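PDB 5J90: RagB/SusD domain protein from Flavobacterium johnsoniae, which binds chitin as a SusD homolog encoded in a polysaccharide utilization locus, probably as a lipoprotein at the outer membrane. Local coordinates for residues T77-L82 / G457-E462; L206-A211 / T224-A229; I283-D288 / G319-S324. All blocks are in the same frame, centred on the assembly; numbering follows the deposited sequence.

Contact 1. Residues T77-L82 / G457-E462; sequences TTYALL and GAITTE
Tyr79 and Ile459 sit where two irregular loops come nearest, their CA atoms 6.7 Å apart, and no regular helix or strand is formed on either side. These two residues carry most of the contact. Tyr79 CG lies anti to the carbonyl carbon (chi1 -61°), on a CB that points toward the 457-462 loop. The Tyr79 side chain crosses that of Ile459 at about a right angle, with Ile459 CG2 3.7 Å from Tyr79 CD2. The other branch of the isoleucine runs back toward the 77-82 backbone: Ile459 CD1 comes 3.6 Å from Tyr79 O and also touches Leu81 CG, 4.1 Å away. Asn453 and Ser455 bond to Ile459 O from within its own loop. Farther out on the ring, Tyr79 CE2 passes 3.7 Å from Thr460 O, and the CA of Thr461 lies at the ring edge. Val450 and Val465 add further apolar contacts to Tyr79. At the phenol end, a water lies 2.7 Å from Tyr79 OH and donates to Thr461 O, also at 2.7 Å. The side chains that meet are thus mainly apolar, with some packing on carbonyl oxygens, and the water adds a polar bridge between the loops.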
ATOM      1  N   THR A  77      -2.361   8.399 -22.752  1.00 10.06           N
ATOM      2  CA  THR A  77      -0.963   8.843 -22.756  1.00 10.77           C
ATOM      3  C   THR A  77      -0.751  10.127 -21.956  1.00 10.20           C
ATOM      4  O   THR A  77       0.374  10.429 -21.555  1.00 10.84           O
ATOM      5  CB  THR A  77      -0.375   9.026 -24.176  1.00  9.50           C
ATOM      6  OG1 THR A  77      -0.847  10.251 -24.750  1.00 11.63           O
ATOM      7  CG2 THR A  77      -0.767   7.855 -25.075  1.00 12.04           C
ATOM      8  N   THR A  78      -1.830  10.880 -21.738  1.00 10.72           N
ATOM      9  CA  THR A  78      -1.775  12.082 -20.902  1.00 10.23           C
ATOM     10  C   THR A  78      -2.565  11.874 -19.608  1.00 12.02           C
ATOM     11  O   THR A  78      -2.972  12.829 -18.940  1.00 11.63           O
ATOM     12  CB  THR A  78      -2.250  13.328 -21.679  1.00 10.94           C
ATOM     13  OG1 THR A  78      -3.521  13.049 -22.280  1.00 11.82           O
ATOM     14  CG2 THR A  78      -1.244  13.674 -22.786  1.00 12.71           C
ATOM     15  N   TYR A  79      -2.748  10.604 -19.258  1.00 10.68           N
ATOM     16  CA  TYR A  79      -3.290  10.184 -17.964  1.00 10.93           C
ATOM     17  C   TYR A  79      -4.762  10.541 -17.757  1.00 10.58           C
ATOM     18  O   TYR A  79      -5.240  10.608 -16.621  1.00 10.67           O
ATOM     19  CB  TYR A  79      -2.432  10.694 -16.800  1.00 10.97           C
ATOM     20  CG  TYR A  79      -0.992  10.199 -16.803  1.00  8.78           C
ATOM     21  CD1 TYR A  79      -0.569   9.192 -17.667  1.00  9.27           C
ATOM     22  CD2 TYR A  79      -0.056  10.739 -15.927  1.00 10.61           C
ATOM     23  CE1 TYR A  79       0.757   8.739 -17.656  1.00  9.79           C
ATOM     24  CE2 TYR A  79       1.260  10.291 -15.904  1.00  9.93           C
ATOM     25  CZ  TYR A  79       1.662   9.292 -16.767  1.00  8.65           C
ATOM     26  OH  TYR A  79       2.965   8.849 -16.758  1.00  9.69           O
ATOM     27  N   ALA A  80      -5.476  10.756 -18.859  1.00 10.91           N
ATOM     28  CA  ALA A  80      -6.932  10.782 -18.845  1.00 10.83           C
ATOM     29  C   ALA A  80      -7.385   9.404 -19.313  1.00 10.74           C
ATOM     30  O   ALA A  80      -7.508   9.146 -20.512  1.00 11.48           O
ATOM     31  CB  ALA A  80      -7.475  11.893 -19.770  1.00 12.16           C
ATOM     32  N   LEU A  81      -7.603   8.498 -18.366  1.00 10.37           N
ATOM     33  CA  LEU A  81      -7.901   7.122 -18.747  1.00 10.45           C
ATOM     34  C   LEU A  81      -9.235   7.060 -19.474  1.00 10.31           C
ATOM     35  O   LEU A  81     -10.236   7.605 -18.995  1.00 11.44           O
ATOM     36  CB  LEU A  81      -7.898   6.192 -17.527  1.00 10.78           C
ATOM     37  CG  LEU A  81      -6.581   6.105 -16.746  1.00  9.63           C
ATOM     38  CD1 LEU A  81      -6.666   5.013 -15.690  1.00 11.72           C
ATOM     39  CD2 LEU A  81      -5.409   5.851 -17.682  1.00 12.84           C
ATOM     40  N   LEU A  82      -9.243   6.406 -20.631  1.00 10.57           N
ATOM     41  CA  LEU A  82     -10.433   6.377 -21.483  1.00  9.85           C
ATOM     42  C   LEU A  82     -11.164   5.048 -21.360  1.00 10.51           C
ATOM     43  O   LEU A  82     -10.667   4.008 -21.803  1.00 10.15           O
ATOM     44  CB  LEU A  82     -10.069   6.670 -22.944  1.00 10.68           C
ATOM     45  CG  LEU A  82      -9.421   8.037 -23.202  1.00  9.32           C
ATOM     46  CD1 LEU A  82      -9.190   8.251 -24.696  1.00 11.55           C
ATOM     47  CD2 LEU A  82     -10.251   9.189 -22.624  1.00 11.94           C
ATOM     48  N   GLY A 457      -5.760  15.370 -11.109  1.00 15.21           N
ATOM     49  CA  GLY A 457      -5.184  15.125  -9.799  1.00 20.03           C
ATOM     50  C   GLY A 457      -5.210  13.672  -9.349  1.00 17.05           C
ATOM     51  O   GLY A 457      -4.586  13.324  -8.348  1.00 20.34           O
ATOM     52  N   ALA A 458      -5.926  12.823 -10.078  1.00 16.24           N
ATOM     53  CA  ALA A 458      -6.065  11.417  -9.689  1.00 13.24           C
ATOM     54  C   ALA A 458      -4.777  10.629  -9.914  1.00 12.80           C
ATOM     55  O   ALA A 458      -4.520   9.646  -9.219  1.00 13.90           O
ATOM     56  CB  ALA A 458      -7.194  10.776 -10.461  1.00 17.16           C
ATOM     57  N   ILE A 459      -3.983  11.053 -10.897  1.00 12.49           N
ATOM     58  CA  ILE A 459      -2.757  10.353 -11.264  1.00 11.64           C
ATOM     59  C   ILE A 459      -1.605  11.340 -11.222  1.00 11.68           C
ATOM     60  O   ILE A 459      -1.688  12.415 -11.823  1.00 12.85           O
ATOM     61  CB  ILE A 459      -2.865   9.726 -12.673  1.00 11.38           C
ATOM     62  CG1 ILE A 459      -4.044   8.747 -12.715  1.00 11.64           C
ATOM     63  CG2 ILE A 459      -1.553   9.035 -13.065  1.00  9.32           C
ATOM     64  CD1 ILE A 459      -4.320   8.163 -14.087  1.00 11.59           C
ATOM     65  N   THR A 460      -0.546  10.995 -10.503  1.00 11.07           N
ATOM     66  CA  THR A 460       0.599  11.898 -10.380  1.00 11.52           C
ATOM     67  C   THR A 460       1.506  11.803 -11.603  1.00 12.61           C
ATOM     68  O   THR A 460       1.642  10.751 -12.230  1.00 11.55           O
ATOM     69  CB  THR A 460       1.469  11.626  -9.114  1.00 11.77           C
ATOM     70  OG1 THR A 460       2.199  10.404  -9.265  1.00 13.02           O
ATOM     71  CG2 THR A 460       0.623  11.582  -7.831  1.00 12.83           C
ATOM     72  N   THR A 461       2.154  12.912 -11.928  1.00 12.27           N
ATOM     73  CA  THR A 461       3.166  12.904 -12.971  1.00 11.65           C
ATOM     74  C   THR A 461       4.372  12.075 -12.544  1.00 11.08           C
ATOM     75  O   THR A 461       4.944  11.327 -13.330  1.00 11.35           O
ATOM     76  CB  THR A 461       3.568  14.343 -13.313  1.00 12.49           C
ATOM     77  OG1 THR A 461       2.443  14.983 -13.912  1.00 14.79           O
ATOM     78  CG2 THR A 461       4.747  14.381 -14.286  1.00 13.20           C
ATOM     79  N   GLU A 462       4.735  12.180 -11.272  1.00 11.93           N
ATOM     80  CA  GLU A 462       5.909  11.508 -10.762  1.00 14.21           C
ATOM     81  C   GLU A 462       5.815   9.975 -10.838  1.00 11.36           C
ATOM     82  O   GLU A 462       6.739   9.310 -11.285  1.00 13.95           O
ATOM     83  CB  GLU A 462       6.114  11.960  -9.316  1.00 18.79           C
ATOM     84  CG  GLU A 462       7.417  11.583  -8.718  1.00 19.33           C
ATOM     85  CD  GLU A 462       7.655  12.290  -7.390  1.00 14.77           C
ATOM     86  OE1 GLU A 462       6.792  13.092  -6.948  1.00 22.69           O
ATOM     87  OE2 GLU A 462       8.716  12.058  -6.814  1.00 18.63           O
TER
HETATM   88  O   HOH W   1       4.862  10.524 -15.927  1.00 11.38           O

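Contact 2. Residues L206-A211 / T224-A229; sequences LRLRLA and TEAEKA
Leu208 packs on Ala226 and Ala229 at the apolar centre of the interface between two helices. Its CG is anti to the backbone N (chi1 -179°), and CD1 reaches Ala226 CB at 3.5 Å, while Leu208 CB rests 3.8 Å from Ala229 CB. One turn on, the methyl of Ala211 meets the backbone, 3.4 Å from Ala226 N, and also touches Glu225 CB. These small side chains let the axes of the two segments approach to 8.0 Å. Toward the polar edge, the methylene chain of Arg207 passes Glu225, its CD lying 3.1 Å from Glu225 O. Arg207 NH1 gives Glu225 OE1 a bent hydrogen bond within a salt bridge, 2.9 Å long with an angle of 135° at the hydrogen. Lys228 NZ, 3.0 Å from the same Glu225 OE1, arrives from the opposite face of the carboxylate plane, so one oxygen is gripped by two cations. Arg207 NH1 and Lys228 NZ lie 3.6 Å apart; Asp166 of helix 154-177 forms salt bridges with both side chains and probably offsets their repulsion. Segments 206-211 and 224-229 cross at -160°, within an antiparallel hairpin of helices 196-213 and 219-231, as expected in the TPR-like framework of SusD proteins.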
ATOM      1  N   LEU A 206       7.191 -18.655 -14.643  1.00  7.66           N
ATOM      2  CA  LEU A 206       6.043 -17.795 -14.361  1.00  8.63           C
ATOM      3  C   LEU A 206       5.855 -17.653 -12.847  1.00  8.17           C
ATOM      4  O   LEU A 206       5.599 -16.543 -12.358  1.00  7.84           O
ATOM      5  CB  LEU A 206       4.794 -18.379 -15.025  1.00  9.20           C
ATOM      6  CG  LEU A 206       3.462 -17.648 -14.897  1.00  8.80           C
ATOM      7  CD1 LEU A 206       3.592 -16.184 -15.265  1.00 10.64           C
ATOM      8  CD2 LEU A 206       2.409 -18.349 -15.763  1.00  9.98           C
ATOM      9  N   ARG A 207       6.005 -18.752 -12.100  1.00  7.35           N
ATOM     10  CA  ARG A 207       5.976 -18.662 -10.641  1.00  7.20           C
ATOM     11  C   ARG A 207       7.038 -17.682 -10.128  1.00  7.88           C
ATOM     12  O   ARG A 207       6.770 -16.878  -9.243  1.00  7.75           O
ATOM     13  CB  ARG A 207       6.200 -20.030  -9.984  1.00  8.18           C
ATOM     14  CG  ARG A 207       6.113 -19.952  -8.455  1.00  7.49           C
ATOM     15  CD  ARG A 207       6.569 -21.233  -7.733  1.00  8.24           C
ATOM     16  NE  ARG A 207       5.935 -22.429  -8.274  1.00  8.56           N
ATOM     17  CZ  ARG A 207       4.672 -22.790  -8.066  1.00  8.82           C
ATOM     18  NH1 ARG A 207       3.862 -22.052  -7.309  1.00  9.67           N
ATOM     19  NH2 ARG A 207       4.211 -23.900  -8.643  1.00  9.56           N
ATOM     20  N   LEU A 208       8.246 -17.761 -10.680  1.00  7.86           N
ATOM     21  CA  LEU A 208       9.314 -16.862 -10.267  1.00  7.89           C
ATOM     22  C   LEU A 208       8.975 -15.397 -10.547  1.00  7.21           C
ATOM     23  O   LEU A 208       9.224 -14.524  -9.702  1.00  7.77           O
ATOM     24  CB  LEU A 208      10.641 -17.272 -10.929  1.00  8.12           C
ATOM     25  CG  LEU A 208      11.886 -16.447 -10.583  1.00  7.83           C
ATOM     26  CD1 LEU A 208      12.182 -16.480  -9.078  1.00  9.35           C
ATOM     27  CD2 LEU A 208      13.088 -16.951 -11.379  1.00  9.09           C
ATOM     28  N   ARG A 209       8.389 -15.121 -11.713  1.00  6.59           N
ATOM     29  CA  ARG A 209       7.918 -13.776 -12.021  1.00  7.64           C
ATOM     30  C   ARG A 209       6.905 -13.289 -10.981  1.00  7.30           C
ATOM     31  O   ARG A 209       7.017 -12.173 -10.468  1.00  7.17           O
ATOM     32  CB  ARG A 209       7.294 -13.739 -13.424  1.00  7.70           C
ATOM     33  CG  ARG A 209       6.593 -12.414 -13.722  1.00  8.09           C
ATOM     34  CD  ARG A 209       5.760 -12.464 -14.998  1.00  8.50           C
ATOM     35  NE  ARG A 209       6.594 -12.381 -16.200  1.00  8.29           N
ATOM     36  CZ  ARG A 209       6.099 -12.381 -17.431  1.00  8.21           C
ATOM     37  NH1 ARG A 209       4.789 -12.473 -17.615  1.00  9.39           N
ATOM     38  NH2 ARG A 209       6.915 -12.299 -18.477  1.00  8.49           N
ATOM     39  N   LEU A 210       5.915 -14.121 -10.687  1.00  7.23           N
ATOM     40  CA  LEU A 210       4.860 -13.727  -9.747  1.00  7.39           C
ATOM     41  C   LEU A 210       5.408 -13.562  -8.328  1.00  6.86           C
ATOM     42  O   LEU A 210       4.974 -12.676  -7.575  1.00  7.56           O
ATOM     43  CB  LEU A 210       3.697 -14.725  -9.776  1.00  8.07           C
ATOM     44  CG  LEU A 210       2.972 -14.835 -11.116  1.00 10.11           C
ATOM     45  CD1 LEU A 210       1.869 -15.885 -11.033  1.00 13.20           C
ATOM     46  CD2 LEU A 210       2.428 -13.498 -11.585  1.00 12.30           C
ATOM     47  N   ALA A 211       6.384 -14.395  -7.974  1.00  7.35           N
ATOM     48  CA  ALA A 211       7.033 -14.291  -6.676  1.00  7.88           C
ATOM     49  C   ALA A 211       7.769 -12.958  -6.521  1.00  7.38           C
ATOM     50  O   ALA A 211       7.615 -12.265  -5.513  1.00  7.63           O
ATOM     51  CB  ALA A 211       7.977 -15.467  -6.472  1.00  7.74           C
ATOM     52  N   THR A 224       9.568 -17.779  -0.636  1.00  8.90           N
ATOM     53  CA  THR A 224       9.110 -19.156  -0.686  1.00 10.43           C
ATOM     54  C   THR A 224       8.795 -19.581  -2.125  1.00  8.91           C
ATOM     55  O   THR A 224       9.260 -20.623  -2.603  1.00 10.08           O
ATOM     56  CB  THR A 224       7.885 -19.361   0.218  1.00 11.38           C
ATOM     57  OG1 THR A 224       8.270 -19.151   1.588  1.00 13.96           O
ATOM     58  CG2 THR A 224       7.325 -20.760   0.041  1.00 14.47           C
ATOM     59  N   GLU A 225       8.014 -18.770  -2.826  1.00  8.60           N
ATOM     60  CA  GLU A 225       7.597 -19.142  -4.173  1.00  7.96           C
ATOM     61  C   GLU A 225       8.748 -19.031  -5.179  1.00  8.60           C
ATOM     62  O   GLU A 225       8.866 -19.862  -6.078  1.00  9.61           O
ATOM     63  CB  GLU A 225       6.378 -18.317  -4.602  1.00  8.58           C
ATOM     64  CG  GLU A 225       5.128 -18.612  -3.774  1.00  9.21           C
ATOM     65  CD  GLU A 225       4.548 -20.003  -3.993  1.00  9.74           C
ATOM     66  OE1 GLU A 225       4.889 -20.660  -4.990  1.00 11.57           O
ATOM     67  OE2 GLU A 225       3.712 -20.436  -3.167  1.00 14.80           O
ATOM     68  N   ALA A 226       9.627 -18.048  -5.002  1.00  8.60           N
ATOM     69  CA  ALA A 226      10.777 -17.903  -5.904  1.00  8.26           C
ATOM     70  C   ALA A 226      11.727 -19.087  -5.756  1.00  9.09           C
ATOM     71  O   ALA A 226      12.214 -19.659  -6.734  1.00  9.55           O
ATOM     72  CB  ALA A 226      11.520 -16.608  -5.621  1.00  9.48           C
ATOM     73  N   GLU A 227      11.986 -19.467  -4.514  1.00  9.14           N
ATOM     74  CA  GLU A 227      12.865 -20.607  -4.281  1.00 10.04           C
ATOM     75  C   GLU A 227      12.249 -21.923  -4.770  1.00  9.14           C
ATOM     76  O   GLU A 227      12.959 -22.765  -5.311  1.00  9.82           O
ATOM     77  CB  GLU A 227      13.324 -20.650  -2.817  1.00 10.43           C
ATOM     78  CG  GLU A 227      14.277 -19.499  -2.530  1.00 10.55           C
ATOM     79  CD  GLU A 227      14.831 -19.465  -1.127  1.00 11.59           C
ATOM     80  OE1 GLU A 227      14.182 -19.995  -0.203  1.00 14.28           O
ATOM     81  OE2 GLU A 227      15.917 -18.878  -0.961  1.00 11.35           O
ATOM     82  N   LYS A 228      10.932 -22.084  -4.630  1.00  9.43           N
ATOM     83  CA  LYS A 228      10.237 -23.246  -5.194  1.00  9.89           C
ATOM     84  C   LYS A 228      10.447 -23.350  -6.711  1.00 10.30           C
ATOM     85  O   LYS A 228      10.693 -24.436  -7.243  1.00 10.29           O
ATOM     86  CB  LYS A 228       8.728 -23.173  -4.910  1.00 11.16           C
ATOM     87  CG  LYS A 228       8.291 -23.659  -3.544  1.00 15.58           C
ATOM     88  CD  LYS A 228       6.809 -23.324  -3.262  1.00 13.81           C
ATOM     89  CE  LYS A 228       5.875 -23.890  -4.313  1.00 14.03           C
ATOM     90  NZ  LYS A 228       4.458 -23.468  -4.029  1.00 12.46           N
ATOM     91  N   ALA A 229      10.341 -22.217  -7.398  1.00  9.55           N
ATOM     92  CA  ALA A 229      10.478 -22.187  -8.857  1.00  9.28           C
ATOM     93  C   ALA A 229      11.817 -22.760  -9.296  1.00 10.96           C
ATOM     94  O   ALA A 229      11.896 -23.567 -10.234  1.00 11.70           O
ATOM     95  CB  ALA A 229      10.316 -20.754  -9.375  1.00 10.36           C
TER

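Contact 3. Residues I283-D288 / G319-S324; sequences IASYFD and GAVVRS
Asp288 and Arg323 meet tip to tip in a two-pronged salt bridge, each carboxylate oxygen using its syn lone pair. Arg323 NH2 points almost straight at Asp288 OD1, 2.9 Å away with 177° at the hydrogen, and the oxygen lies in the guanidinium plane. The second bond, from Arg323 NH1 to Asp288 OD2, is equally long at 2.9 Å but tilted from that plane. The arginine chain is bent at chi3, and Gly319 C and Ala320 N lie against one guanidinium face, toward its rim. Two backbone bonds also join the segments: Gly319 N to Tyr286 O, at 2.8 Å, and Val321 N to Ser285 O, at 3.1 Å. A water accepts from Ala320 N and lies within bonding distance of Ala284 O and Asp288 OD1, adding a bridge beside the direct bonds.

Packing is tight at Gly319, whose CA comes within 3.8 Å of Phe287 CA; with no side chain, the glycine lets the two backbones come this near. Val321 spreads its methyls over the end of the helix. Its CG1 lies 3.4 Å from Ser285 O and also touches Ser285 OG and, at 3.9 Å, Tyr286 CD1. Beyond it, Tyr286 stacks on Phe429 and bonds through OH to Ile426 O. The arrangement is a helix C-terminus bound through its late carbonyls: backbone N-H groups entering and within the 3-10 turn 320-322 bond to the end of helix 283-286, and the Asp288-Arg323 pair fastens the loop that follows.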
ATOM      1  N   ILE A 283      19.169  -2.367 -31.119  1.00 12.45           N
ATOM      2  CA  ILE A 283      18.334  -1.276 -31.600  1.00 13.11           C
ATOM      3  C   ILE A 283      17.888  -1.506 -33.046  1.00 12.45           C
ATOM      4  O   ILE A 283      16.795  -1.104 -33.431  1.00 13.53           O
ATOM      5  CB  ILE A 283      19.059   0.081 -31.463  1.00 12.97           C
ATOM      6  CG1 ILE A 283      18.069   1.244 -31.428  1.00 14.81           C
ATOM      7  CG2 ILE A 283      20.087   0.267 -32.576  1.00 15.61           C
ATOM      8  CD1 ILE A 283      18.726   2.563 -31.069  1.00 17.49           C
ATOM      9  N   ALA A 284      18.729  -2.185 -33.824  1.00 13.87           N
ATOM     10  CA  ALA A 284      18.497  -2.325 -35.260  1.00 15.36           C
ATOM     11  C   ALA A 284      17.327  -3.248 -35.584  1.00 15.63           C
ATOM     12  O   ALA A 284      16.628  -3.038 -36.571  1.00 17.38           O
ATOM     13  CB  ALA A 284      19.761  -2.799 -35.957  1.00 17.52           C
ATOM     14  N   SER A 285      17.106  -4.270 -34.766  1.00 15.44           N
ATOM     15  CA  SER A 285      15.960  -5.139 -34.996  1.00 15.89           C
ATOM     16  C   SER A 285      14.733  -4.664 -34.217  1.00 12.62           C
ATOM     17  O   SER A 285      13.609  -4.971 -34.598  1.00 13.76           O
ATOM     18  CB  SER A 285      16.277  -6.598 -34.680  1.00 18.02           C
ATOM     19  OG  SER A 285      16.591  -6.786 -33.309  1.00 17.84           O
ATOM     20  N   TYR A 286      14.949  -3.903 -33.148  1.00 13.74           N
ATOM     21  CA  TYR A 286      13.829  -3.382 -32.364  1.00 12.30           C
ATOM     22  C   TYR A 286      13.076  -2.291 -33.119  1.00 11.45           C
ATOM     23  O   TYR A 286      11.846  -2.194 -33.021  1.00 11.40           O
ATOM     24  CB  TYR A 286      14.302  -2.802 -31.021  1.00 11.75           C
ATOM     25  CG  TYR A 286      14.632  -3.808 -29.937  1.00 10.73           C
ATOM     26  CD1 TYR A 286      14.792  -5.160 -30.221  1.00 12.63           C
ATOM     27  CD2 TYR A 286      14.783  -3.389 -28.622  1.00 11.23           C
ATOM     28  CE1 TYR A 286      15.091  -6.075 -29.215  1.00 12.09           C
ATOM     29  CE2 TYR A 286      15.091  -4.291 -27.618  1.00 11.09           C
ATOM     30  CZ  TYR A 286      15.234  -5.627 -27.914  1.00 10.54           C
ATOM     31  OH  TYR A 286      15.531  -6.531 -26.920  1.00 11.64           O
ATOM     32  N   PHE A 287      13.825  -1.468 -33.861  1.00 13.89           N
ATOM     33  CA  PHE A 287      13.282  -0.278 -34.511  1.00 11.92           C
ATOM     34  C   PHE A 287      13.807  -0.119 -35.931  1.00 13.35           C
ATOM     35  O   PHE A 287      14.847  -0.667 -36.275  1.00 13.52           O
ATOM     36  CB  PHE A 287      13.626   0.960 -33.688  1.00 12.46           C
ATOM     37  CG  PHE A 287      13.171   0.861 -32.259  1.00 11.35           C
ATOM     38  CD1 PHE A 287      11.825   0.915 -31.961  1.00 12.56           C
ATOM     39  CD2 PHE A 287      14.081   0.685 -31.231  1.00 12.77           C
ATOM     40  CE1 PHE A 287      11.378   0.802 -30.652  1.00 11.46           C
ATOM     41  CE2 PHE A 287      13.650   0.568 -29.912  1.00 12.59           C
ATOM     42  CZ  PHE A 287      12.295   0.627 -29.624  1.00 12.58           C
ATOM     43  N   ASP A 288      13.063   0.618 -36.747  1.00 11.96           N
ATOM     44  CA  ASP A 288      13.517   0.987 -38.086  1.00 12.35           C
ATOM     45  C   ASP A 288      14.090   2.395 -38.044  1.00 15.73           C
ATOM     46  O   ASP A 288      13.666   3.232 -37.249  1.00 13.80           O
ATOM     47  CB  ASP A 288      12.355   0.962 -39.087  1.00 14.96           C
ATOM     48  CG  ASP A 288      11.820  -0.433 -39.348  1.00 13.42           C
ATOM     49  OD1 ASP A 288      12.581  -1.415 -39.235  1.00 14.77           O
ATOM     50  OD2 ASP A 288      10.622  -0.545 -39.686  1.00 18.74           O
ATOM     51  N   GLY A 319      10.396  -2.158 -35.376  1.00 11.23           N
ATOM     52  CA  GLY A 319      11.200  -2.861 -36.363  1.00 11.32           C
ATOM     53  C   GLY A 319      10.889  -4.325 -36.601  1.00 11.89           C
ATOM     54  O   GLY A 319       9.783  -4.815 -36.320  1.00 12.72           O
ATOM     55  N   ALA A 320      11.888  -5.030 -37.124  1.00 12.12           N
ATOM     56  CA  ALA A 320      11.718  -6.403 -37.582  1.00 13.95           C
ATOM     57  C   ALA A 320      11.214  -7.382 -36.525  1.00 12.55           C
ATOM     58  O   ALA A 320      10.626  -8.408 -36.871  1.00 13.03           O
ATOM     59  CB  ALA A 320      13.013  -6.920 -38.217  1.00 15.94           C
ATOM     60  N   VAL A 321      11.430  -7.078 -35.244  1.00 11.65           N
ATOM     61  CA  VAL A 321      11.001  -8.002 -34.192  1.00 13.57           C
ATOM     62  C   VAL A 321       9.491  -8.228 -34.179  1.00 11.23           C
ATOM     63  O   VAL A 321       9.032  -9.271 -33.716  1.00 10.74           O
ATOM     64  CB  VAL A 321      11.483  -7.596 -32.769  1.00 12.85           C
ATOM     65  CG1 VAL A 321      13.009  -7.663 -32.675  1.00 17.68           C
ATOM     66  CG2 VAL A 321      10.949  -6.230 -32.367  1.00 13.47           C
ATOM     67  N   VAL A 322       8.721  -7.267 -34.691  1.00 10.54           N
ATOM     68  CA  VAL A 322       7.270  -7.456 -34.789  1.00 11.00           C
ATOM     69  C   VAL A 322       6.803  -7.931 -36.162  1.00 11.30           C
ATOM     70  O   VAL A 322       5.627  -8.243 -36.338  1.00 11.58           O
ATOM     71  CB  VAL A 322       6.466  -6.203 -34.368  1.00  9.76           C
ATOM     72  CG1 VAL A 322       6.787  -5.834 -32.913  1.00 12.06           C
ATOM     73  CG2 VAL A 322       6.720  -5.035 -35.311  1.00 12.68           C
ATOM     74  N   ARG A 323       7.726  -8.009 -37.120  1.00 11.92           N
ATOM     75  CA  ARG A 323       7.383  -8.512 -38.451  1.00 11.94           C
ATOM     76  C   ARG A 323       7.609 -10.018 -38.468  1.00 11.79           C
ATOM     77  O   ARG A 323       8.517 -10.538 -39.121  1.00 13.61           O
ATOM     78  CB  ARG A 323       8.161  -7.762 -39.540  1.00 13.01           C
ATOM     79  CG  ARG A 323       7.804  -6.272 -39.553  1.00 12.91           C
ATOM     80  CD  ARG A 323       8.290  -5.545 -40.806  1.00 13.88           C
ATOM     81  NE  ARG A 323       9.714  -5.227 -40.780  1.00 14.60           N
ATOM     82  CZ  ARG A 323      10.226  -4.111 -40.274  1.00 13.21           C
ATOM     83  NH1 ARG A 323       9.437  -3.209 -39.707  1.00 14.51           N
ATOM     84  NH2 ARG A 323      11.534  -3.897 -40.333  1.00 15.34           N
ATOM     85  N   SER A 324       6.758 -10.708 -37.719  1.00 11.19           N
ATOM     86  CA  SER A 324       6.932 -12.112 -37.409  1.00 11.31           C
ATOM     87  C   SER A 324       5.595 -12.706 -37.002  1.00 11.40           C
ATOM     88  O   SER A 324       4.724 -11.997 -36.469  1.00 11.90           O
ATOM     89  CB  SER A 324       7.907 -12.249 -36.235  1.00 11.18           C
ATOM     90  OG  SER A 324       8.093 -13.602 -35.880  1.00 12.40           O
TER
HETATM   91  O   HOH W   2      14.185  -3.252 -37.851  1.00 13.83           O

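The three contacts are separate parts of one SusD-like chain, with centres 30 to 32 Å apart and no direct touch. Contact 1 joins sequence-distant regions near the surface, with 374 residues between its segments; contacts 2 and 3 both fall within that span, one after the other. Contact 2 is a local, buried helix pair, whereas contact 3 fastens a short helix to a later loop. These two lie on opposite sides of the chain's centre, their nearest atoms about 13 Å apart; those of contacts 1 and 3 are about 15 Å apart. Contact 1 alone borders the second subunit, where Glu462 bonds to Ser487 of that chain. None of the three can be tied to a chitin-binding site from these residues alone.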